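Local coordinates for RNA-dependent RNA polymerase (Qualyub virus, PDB 6DX1), which carries a viral ovarian tumour (OTU) domain, a cysteine protease that probably cleaves ubiquitin from modified proteins, at residues E69-W72 with D73-P76; Y81-D84 with P85-A89; E103-I106 with L107-L111. All blocks are in the same frame, centred on the assembly; numbering follows the deposited sequence.

Contact 1 (E69-W72 with D73-P76); sequences ETNW and DELP
Asn71 and Glu74 meet through their side chains, which lie next to each other and point the same way. The amide nitrogen ND2 of Asn71 gives a short hydrogen bond of 2.6 Å to OE2 of Glu74. The acceptor lies close to the amide plane of Asn71, but the approach to Glu74 comes from above the carboxylate plane, and the two flat groups stand 85° apart. Alongside this bridge the backbone closes as well: Glu74 N donates to Asn71 O at 3.0 Å, and Leu75 N donates to Trp72 O at 3.1 Å. Both donors stand above the planes of the carbonyls they reach, as expected where a chain winds tightly.

These two successive i to i+3 bonds form a single 3-10 turn through Trp72 and Asp73, set where helix 57-70 gives out at Asn71, in the helical part of the OTU fold. Leu75 points back toward the turn, its CG 3.7 Å from Asn71 O, and is buried against Phe67 and Ile106.

A second shell steadies the amide of Asn71. Its OD1 accepts from Thr70 OG1 at 2.6 Å, in the carbonyl plane and on a lone pair, so both ends of the amide have a partner, which would limit its rotation; Glu66 O is a competing acceptor for the single hydroxyl hydrogen of Thr70. Trp72 sends its ring away from the turn, with CG anti to the backbone N (chi1 -177°), and places it against Phe82, Pro85 and His79. Trp72 O has a second partner in His79 NE2.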
loop_
_atom_site.group_PDB
_atom_site.type_symbol
_atom_site.label_atom_id
_atom_site.label_comp_id
_atom_site.label_asym_id
_atom_site.label_seq_id
_atom_site.Cartn_x
_atom_site.Cartn_y
_atom_site.Cartn_z
ATOM N N GLU A 69 -5.878 9.904 -14.015
ATOM C CA GLU A 69 -6.351 10.629 -15.193
ATOM C C GLU A 69 -6.637 9.693 -16.363
ATOM O O GLU A 69 -7.667 9.830 -17.034
ATOM C CB GLU A 69 -5.330 11.692 -15.595
ATOM C CG GLU A 69 -5.281 12.847 -14.654
ATOM C CD GLU A 69 -3.936 13.506 -14.630
ATOM O OE1 GLU A 69 -3.588 14.002 -13.543
ATOM O OE2 GLU A 69 -3.224 13.523 -15.671
ATOM N N THR A 70 -5.754 8.728 -16.619
ATOM C CA THR A 70 -5.892 7.906 -17.815
ATOM C C THR A 70 -6.859 6.745 -17.618
ATOM O O THR A 70 -7.409 6.232 -18.601
ATOM C CB THR A 70 -4.522 7.371 -18.249
ATOM O OG1 THR A 70 -3.972 6.549 -17.210
ATOM C CG2 THR A 70 -3.559 8.528 -18.540
ATOM N N ASN A 71 -7.077 6.324 -16.377
ATOM C CA ASN A 71 -7.805 5.094 -16.088
ATOM C C ASN A 71 -8.830 5.312 -14.981
ATOM O O ASN A 71 -9.108 4.401 -14.194
ATOM C CB ASN A 71 -6.836 3.969 -15.713
ATOM C CG ASN A 71 -5.993 3.503 -16.889
ATOM O OD1 ASN A 71 -5.130 4.233 -17.382
ATOM N ND2 ASN A 71 -6.236 2.277 -17.341
ATOM N N TRP A 72 -9.413 6.512 -14.924
ATOM C CA TRP A 72 -10.344 6.866 -13.855
ATOM C C TRP A 72 -11.455 5.837 -13.697
ATOM O O TRP A 72 -11.860 5.518 -12.570
ATOM C CB TRP A 72 -10.944 8.244 -14.136
ATOM C CG TRP A 72 -11.863 8.756 -13.077
ATOM C CD1 TRP A 72 -13.224 8.898 -13.169
ATOM C CD2 TRP A 72 -11.500 9.224 -11.771
ATOM N NE1 TRP A 72 -13.724 9.419 -12.002
ATOM C CE2 TRP A 72 -12.689 9.635 -11.131
ATOM C CE3 TRP A 72 -10.287 9.342 -11.084
ATOM C CZ2 TRP A 72 -12.702 10.141 -9.829
ATOM C CZ3 TRP A 72 -10.300 9.850 -9.791
ATOM C CH2 TRP A 72 -11.501 10.241 -9.179
ATOM N N ASP A 73 -11.946 5.291 -14.813
ATOM C CA ASP A 73 -13.097 4.396 -14.773
ATOM C C ASP A 73 -12.827 3.118 -13.991
ATOM O O ASP A 73 -13.782 2.471 -13.551
ATOM C CB ASP A 73 -13.538 4.027 -16.191
ATOM C CG ASP A 73 -14.277 5.152 -16.885
ATOM O OD1 ASP A 73 -14.722 6.095 -16.193
ATOM O OD2 ASP A 73 -14.414 5.091 -18.125
ATOM N N GLU A 74 -11.564 2.731 -13.819
ATOM C CA GLU A 74 -11.228 1.489 -13.135
ATOM C C GLU A 74 -10.999 1.663 -11.638
ATOM O O GLU A 74 -10.479 0.741 -11.007
ATOM C CB GLU A 74 -9.967 0.855 -13.743
ATOM C CG GLU A 74 -9.880 0.874 -15.260
ATOM C CD GLU A 74 -8.513 0.426 -15.767
ATOM O OE1 GLU A 74 -7.719 -0.121 -14.970
ATOM O OE2 GLU A 74 -8.228 0.631 -16.961
ATOM N N LEU A 75 -11.359 2.807 -11.050
ATOM C CA LEU A 75 -10.941 3.152 -9.690
ATOM C C LEU A 75 -12.128 3.444 -8.770
ATOM O O LEU A 75 -12.224 4.535 -8.195
ATOM C CB LEU A 75 -9.993 4.348 -9.733
ATOM C CG LEU A 75 -8.677 4.121 -10.489
ATOM C CD1 LEU A 75 -7.952 5.445 -10.665
ATOM C CD2 LEU A 75 -7.792 3.115 -9.753
ATOM N N PRO A 76 -13.022 2.469 -8.559
ATOM C CA PRO A 76 -14.202 2.730 -7.710
ATOM C C PRO A 76 -13.867 3.100 -6.280
ATOM O O PRO A 76 -14.649 3.813 -5.638
ATOM C CB PRO A 76 -14.982 1.407 -7.749
ATOM C CG PRO A 76 -14.322 0.553 -8.757
ATOM C CD PRO A 76 -12.962 1.075 -9.026
#

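Contact 2 (Y81-D84 with P85-A89); sequences YFQD and PEHYA
Asp84 and the residues after it start helix 85-92: Tyr88 N donates to Asp84 O at 3.1 Å, closing the first i to i+4 turn. Asp84 is the N-cap of this helix, and its side chain does the capping. OD1 takes the amide of His87 at 2.8 Å, with the donor nearly in line with the C-O bond. CG stands between the backbone N and the carbonyl carbon, which turns the carboxylate back over the first turn. The negative group there would also be expected to suit the positive end of the helix dipole.

Ahead of the cap, the loop is tied down by an aromatic cluster of Phe82, His87 and Tyr88. Phe82 stands between the other two and makes a T-shaped pair with each. Its edge is directed at the imidazole, where CD1 lies over the middle of the His87 face, 3.8 Å above the plane; the two rings are inclined at 66°. Toward Tyr88 the roles are reversed: the edge of Tyr88 meets the face of Phe82, CD1 of Tyr88 sitting over its centre, with the planes 81° apart. Tyr88 also reaches between helices 57-70 and 101-111, where Glu103 OE2 bonds to its hydroxyl.

The imidazole is fixed by more than this stacking. With CG anti to its own N, the His87 ring swings back along the loop, and its edge receives the backbone of Gln83. The ring nitrogen it presents there acts as an acceptor, which is consistent with ND1 carrying no proton. Gln83 N reaches ND1 of His87 at 3.0 Å in a nearly straight bond (171°), the donor only slightly out of the ring plane.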
loop_
_atom_site.group_PDB
_atom_site.type_symbol
_atom_site.label_atom_id
_atom_site.label_comp_id
_atom_site.label_asym_id
_atom_site.label_seq_id
_atom_site.Cartn_x
_atom_site.Cartn_y
_atom_site.Cartn_z
ATOM N N TYR A 81 -14.000 9.041 -2.593
ATOM C CA TYR A 81 -13.406 10.180 -1.915
ATOM C C TYR A 81 -13.098 11.354 -2.827
ATOM O O TYR A 81 -12.858 12.454 -2.320
ATOM C CB TYR A 81 -12.111 9.755 -1.207
ATOM C CG TYR A 81 -12.321 8.654 -0.197
ATOM C CD1 TYR A 81 -12.987 8.902 0.994
ATOM C CD2 TYR A 81 -11.863 7.364 -0.439
ATOM C CE1 TYR A 81 -13.189 7.898 1.919
ATOM C CE2 TYR A 81 -12.058 6.353 0.483
ATOM C CZ TYR A 81 -12.723 6.629 1.662
ATOM O OH TYR A 81 -12.928 5.636 2.592
ATOM N N PHE A 82 -13.104 11.166 -4.141
ATOM C CA PHE A 82 -12.668 12.205 -5.060
ATOM C C PHE A 82 -13.638 12.297 -6.227
ATOM O O PHE A 82 -14.086 11.278 -6.759
ATOM C CB PHE A 82 -11.233 11.927 -5.535
ATOM C CG PHE A 82 -10.225 11.982 -4.422
ATOM C CD1 PHE A 82 -9.775 13.203 -3.943
ATOM C CD2 PHE A 82 -9.757 10.820 -3.823
ATOM C CE1 PHE A 82 -8.861 13.268 -2.906
ATOM C CE2 PHE A 82 -8.840 10.877 -2.788
ATOM C CZ PHE A 82 -8.389 12.099 -2.327
ATOM N N GLN A 83 -13.959 13.532 -6.623
ATOM C CA GLN A 83 -14.996 13.746 -7.628
ATOM C C GLN A 83 -14.509 13.401 -9.028
ATOM O O GLN A 83 -15.287 12.908 -9.854
ATOM C CB GLN A 83 -15.474 15.198 -7.579
ATOM C CG GLN A 83 -16.417 15.502 -6.436
ATOM C CD GLN A 83 -17.278 16.719 -6.717
ATOM O OE1 GLN A 83 -18.331 16.907 -6.104
ATOM N NE2 GLN A 83 -16.834 17.554 -7.652
ATOM N N ASP A 84 -13.238 13.660 -9.319
ATOM C CA ASP A 84 -12.699 13.489 -10.662
ATOM C C ASP A 84 -11.178 13.485 -10.562
ATOM O O ASP A 84 -10.621 13.779 -9.495
ATOM C CB ASP A 84 -13.205 14.597 -11.608
ATOM C CG ASP A 84 -13.153 15.982 -10.983
ATOM O OD1 ASP A 84 -12.088 16.370 -10.463
ATOM O OD2 ASP A 84 -14.178 16.693 -11.036
ATOM N N PRO A 85 -10.471 13.132 -11.644
ATOM C CA PRO A 85 -8.998 13.100 -11.556
ATOM C C PRO A 85 -8.383 14.427 -11.155
ATOM O O PRO A 85 -7.358 14.440 -10.464
ATOM C CB PRO A 85 -8.568 12.686 -12.967
ATOM C CG PRO A 85 -9.720 11.931 -13.509
ATOM C CD PRO A 85 -10.947 12.591 -12.932
ATOM N N GLU A 86 -8.985 15.548 -11.563
ATOM C CA GLU A 86 -8.433 16.851 -11.219
ATOM C C GLU A 86 -8.544 17.107 -9.723
ATOM O O GLU A 86 -7.632 17.681 -9.116
ATOM C CB GLU A 86 -9.138 17.946 -12.027
ATOM C CG GLU A 86 -9.218 17.672 -13.544
ATOM C CD GLU A 86 -10.306 16.663 -13.909
ATOM O OE1 GLU A 86 -10.257 16.075 -15.006
ATOM O OE2 GLU A 86 -11.220 16.461 -13.090
ATOM N N HIS A 87 -9.652 16.678 -9.113
ATOM C CA HIS A 87 -9.806 16.790 -7.666
ATOM C C HIS A 87 -8.756 15.955 -6.937
ATOM O O HIS A 87 -8.133 16.431 -5.980
ATOM C CB HIS A 87 -11.226 16.372 -7.265
ATOM C CG HIS A 87 -11.494 16.426 -5.792
ATOM N ND1 HIS A 87 -12.504 15.701 -5.195
ATOM C CD2 HIS A 87 -10.890 17.119 -4.798
ATOM C CE1 HIS A 87 -12.502 15.936 -3.896
ATOM N NE2 HIS A 87 -11.536 16.795 -3.628
ATOM N N TYR A 88 -8.530 14.716 -7.388
ATOM C CA TYR A 88 -7.496 13.895 -6.758
ATOM C C TYR A 88 -6.118 14.534 -6.898
ATOM O O TYR A 88 -5.340 14.566 -5.936
ATOM C CB TYR A 88 -7.488 12.483 -7.355
ATOM C CG TYR A 88 -6.328 11.666 -6.839
ATOM C CD1 TYR A 88 -6.293 11.264 -5.518
ATOM C CD2 TYR A 88 -5.248 11.349 -7.659
ATOM C CE1 TYR A 88 -5.225 10.547 -5.016
ATOM C CE2 TYR A 88 -4.167 10.625 -7.169
ATOM C CZ TYR A 88 -4.168 10.236 -5.838
ATOM O OH TYR A 88 -3.112 9.522 -5.315
ATOM N N ALA A 89 -5.792 15.036 -8.093
ATOM C CA ALA A 89 -4.486 15.659 -8.303
ATOM C C ALA A 89 -4.307 16.865 -7.393
ATOM O O ALA A 89 -3.227 17.069 -6.824
ATOM C CB ALA A 89 -4.325 16.067 -9.768
#

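Contact 3 (E103-I106 with L107-L111)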
loop_
_atom_site.group_PDB
_atom_site.type_symbol
_atom_site.label_atom_id
_atom_site.label_comp_id
_atom_site.label_asym_id
_atom_site.label_seq_id
_atom_site.Cartn_x
_atom_site.Cartn_y
_atom_site.Cartn_z
ATOM N N GLU A 103 -4.160 5.042 -2.726
ATOM C CA GLU A 103 -3.049 4.766 -3.621
ATOM C C GLU A 103 -2.735 3.277 -3.722
ATOM O O GLU A 103 -2.201 2.830 -4.745
ATOM C CB GLU A 103 -1.828 5.544 -3.147
ATOM C CG GLU A 103 -1.935 7.042 -3.428
ATOM C CD GLU A 103 -2.818 7.799 -2.433
ATOM O OE1 GLU A 103 -2.992 7.358 -1.276
ATOM O OE2 GLU A 103 -3.339 8.865 -2.817
ATOM N N ALA A 104 -3.037 2.500 -2.675
ATOM C CA ALA A 104 -2.872 1.054 -2.781
ATOM C C ALA A 104 -3.750 0.496 -3.894
ATOM O O ALA A 104 -3.293 -0.332 -4.696
ATOM C CB ALA A 104 -3.177 0.377 -1.443
ATOM N N GLU A 105 -5.001 0.971 -3.986
ATOM C CA GLU A 105 -5.855 0.574 -5.105
ATOM C C GLU A 105 -5.244 1.002 -6.432
ATOM O O GLU A 105 -5.141 0.198 -7.368
ATOM C CB GLU A 105 -7.261 1.176 -4.961
ATOM C CG GLU A 105 -8.156 0.827 -6.169
ATOM C CD GLU A 105 -9.465 1.604 -6.203
ATOM O OE1 GLU A 105 -10.353 1.227 -6.994
ATOM O OE2 GLU A 105 -9.618 2.563 -5.431
ATOM N N ILE A 106 -4.832 2.273 -6.531
ATOM C CA ILE A 106 -4.297 2.791 -7.790
ATOM C C ILE A 106 -3.073 1.995 -8.215
ATOM O O ILE A 106 -2.940 1.591 -9.375
ATOM C CB ILE A 106 -3.956 4.287 -7.659
ATOM C CG1 ILE A 106 -5.221 5.131 -7.488
ATOM C CG2 ILE A 106 -3.163 4.757 -8.880
ATOM C CD1 ILE A 106 -4.928 6.585 -7.119
ATOM N N LEU A 107 -2.143 1.774 -7.285
ATOM C CA LEU A 107 -0.899 1.109 -7.662
ATOM C C LEU A 107 -1.120 -0.363 -8.003
ATOM O O LEU A 107 -0.458 -0.897 -8.902
ATOM C CB LEU A 107 0.134 1.260 -6.544
ATOM C CG LEU A 107 0.647 2.695 -6.460
ATOM C CD1 LEU A 107 1.253 2.952 -5.091
ATOM C CD2 LEU A 107 1.662 2.946 -7.565
ATOM N N SER A 108 -2.027 -1.046 -7.293
ATOM C CA SER A 108 -2.296 -2.444 -7.638
ATOM C C SER A 108 -2.768 -2.574 -9.081
ATOM O O SER A 108 -2.422 -3.550 -9.772
ATOM C CB SER A 108 -3.326 -3.041 -6.665
ATOM O OG SER A 108 -4.622 -2.512 -6.891
ATOM N N LYS A 109 -3.523 -1.589 -9.563
ATOM C CA LYS A 109 -4.089 -1.638 -10.904
ATOM C C LYS A 109 -3.142 -1.087 -11.961
ATOM O O LYS A 109 -3.141 -1.577 -13.097
ATOM C CB LYS A 109 -5.431 -0.892 -10.919
ATOM C CG LYS A 109 -6.464 -1.599 -10.029
ATOM C CD LYS A 109 -7.760 -0.819 -9.835
ATOM C CE LYS A 109 -8.796 -1.693 -9.119
ATOM N NZ LYS A 109 -10.064 -0.935 -8.828
ATOM N N LEU A 110 -2.318 -0.098 -11.603
ATOM C CA LEU A 110 -1.306 0.406 -12.525
ATOM C C LEU A 110 -0.187 -0.609 -12.722
ATOM O O LEU A 110 0.204 -0.914 -13.859
ATOM C CB LEU A 110 -0.734 1.728 -11.998
ATOM C CG LEU A 110 0.559 2.215 -12.667
ATOM C CD1 LEU A 110 0.330 2.638 -14.099
ATOM C CD2 LEU A 110 1.171 3.367 -11.876
ATOM N N LEU A 111 0.348 -1.137 -11.627
ATOM C CA LEU A 111 1.497 -2.030 -11.690
ATOM C C LEU A 111 1.110 -3.479 -11.937
ATOM O O LEU A 111 1.994 -4.294 -12.219
ATOM C CB LEU A 111 2.307 -1.935 -10.390
ATOM C CG LEU A 111 2.808 -0.524 -10.061
ATOM C CD1 LEU A 111 3.359 -0.490 -8.651
ATOM C CD2 LEU A 111 3.881 -0.085 -11.066
#
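The carboxylate of Glu105 meets Lys109 at an edge: NZ of Lys109 lies 2.8 Å from OE1 of Glu105, on the anti lone pair that points away from the other oxygen. The same OE1 accepts from Gly77 N, while OE2 has a weak bond from Val78 N, so this buried acid sits over the start of helix 76-79. The second flat group, the carbonyl of Glu105, takes two donors, both tilted to the same side of its plane: Ser108 OG at 2.8 Å and Lys109 N at 3.3 Å. OG reaches that oxygen because it is turned back over the Ser108 main chain (chi1 72°), close to both N and C; Asn16 adds a further bond to it.

Lys109 is stretched out fully beyond CG. Its methylenes run past the Glu105 backbone and side chain, CE coming to 3.9 Å from Glu105 CG, before the ammonium arrives at the carboxylate. There Asp15 forms a second salt bridge and Glu74 O accepts as well, three grips that would be expected to keep the amine charged.

On another side of the helix, Leu107 lies along the Glu103 carbonyl, its CG 3.3 Å from Glu103 O, and packs on helix 41-51, which probably begins with the catalytic cysteine, as in other OTU proteases. Leu107 N donates to that Glu103 oxygen at 2.8 Å, one of a run of i to i+4 bonds. A serine hydroxyl turned onto the carbonyl three residues back and a glutamate paired with a lysine four residues on are both familiar features of alpha-helices, here within the largely buried helix 101-111 of the OTU domain.

The three contacts follow one another along the chain and meet in space. Contacts 1 and 2, with centres about 10 Å apart, join where the Trp72 ring packs on the cap of helix 85-92, CZ2 of Trp72 lying 3.4 Å from Asp84 CA. Contact 1 is tied to contact 3, about 11 Å away between centres, by Lys109 NZ, 2.8 Å from Glu74 O. Contacts 2 and 3 are about 16 Å apart at their centres, yet Tyr88 OH comes within 2.6 Å of Glu103 OE2. Contact 3 lies deepest and also touches helix 41-51, probably the helix of the catalytic cysteine; contacts 1 and 2 are nearer the surface.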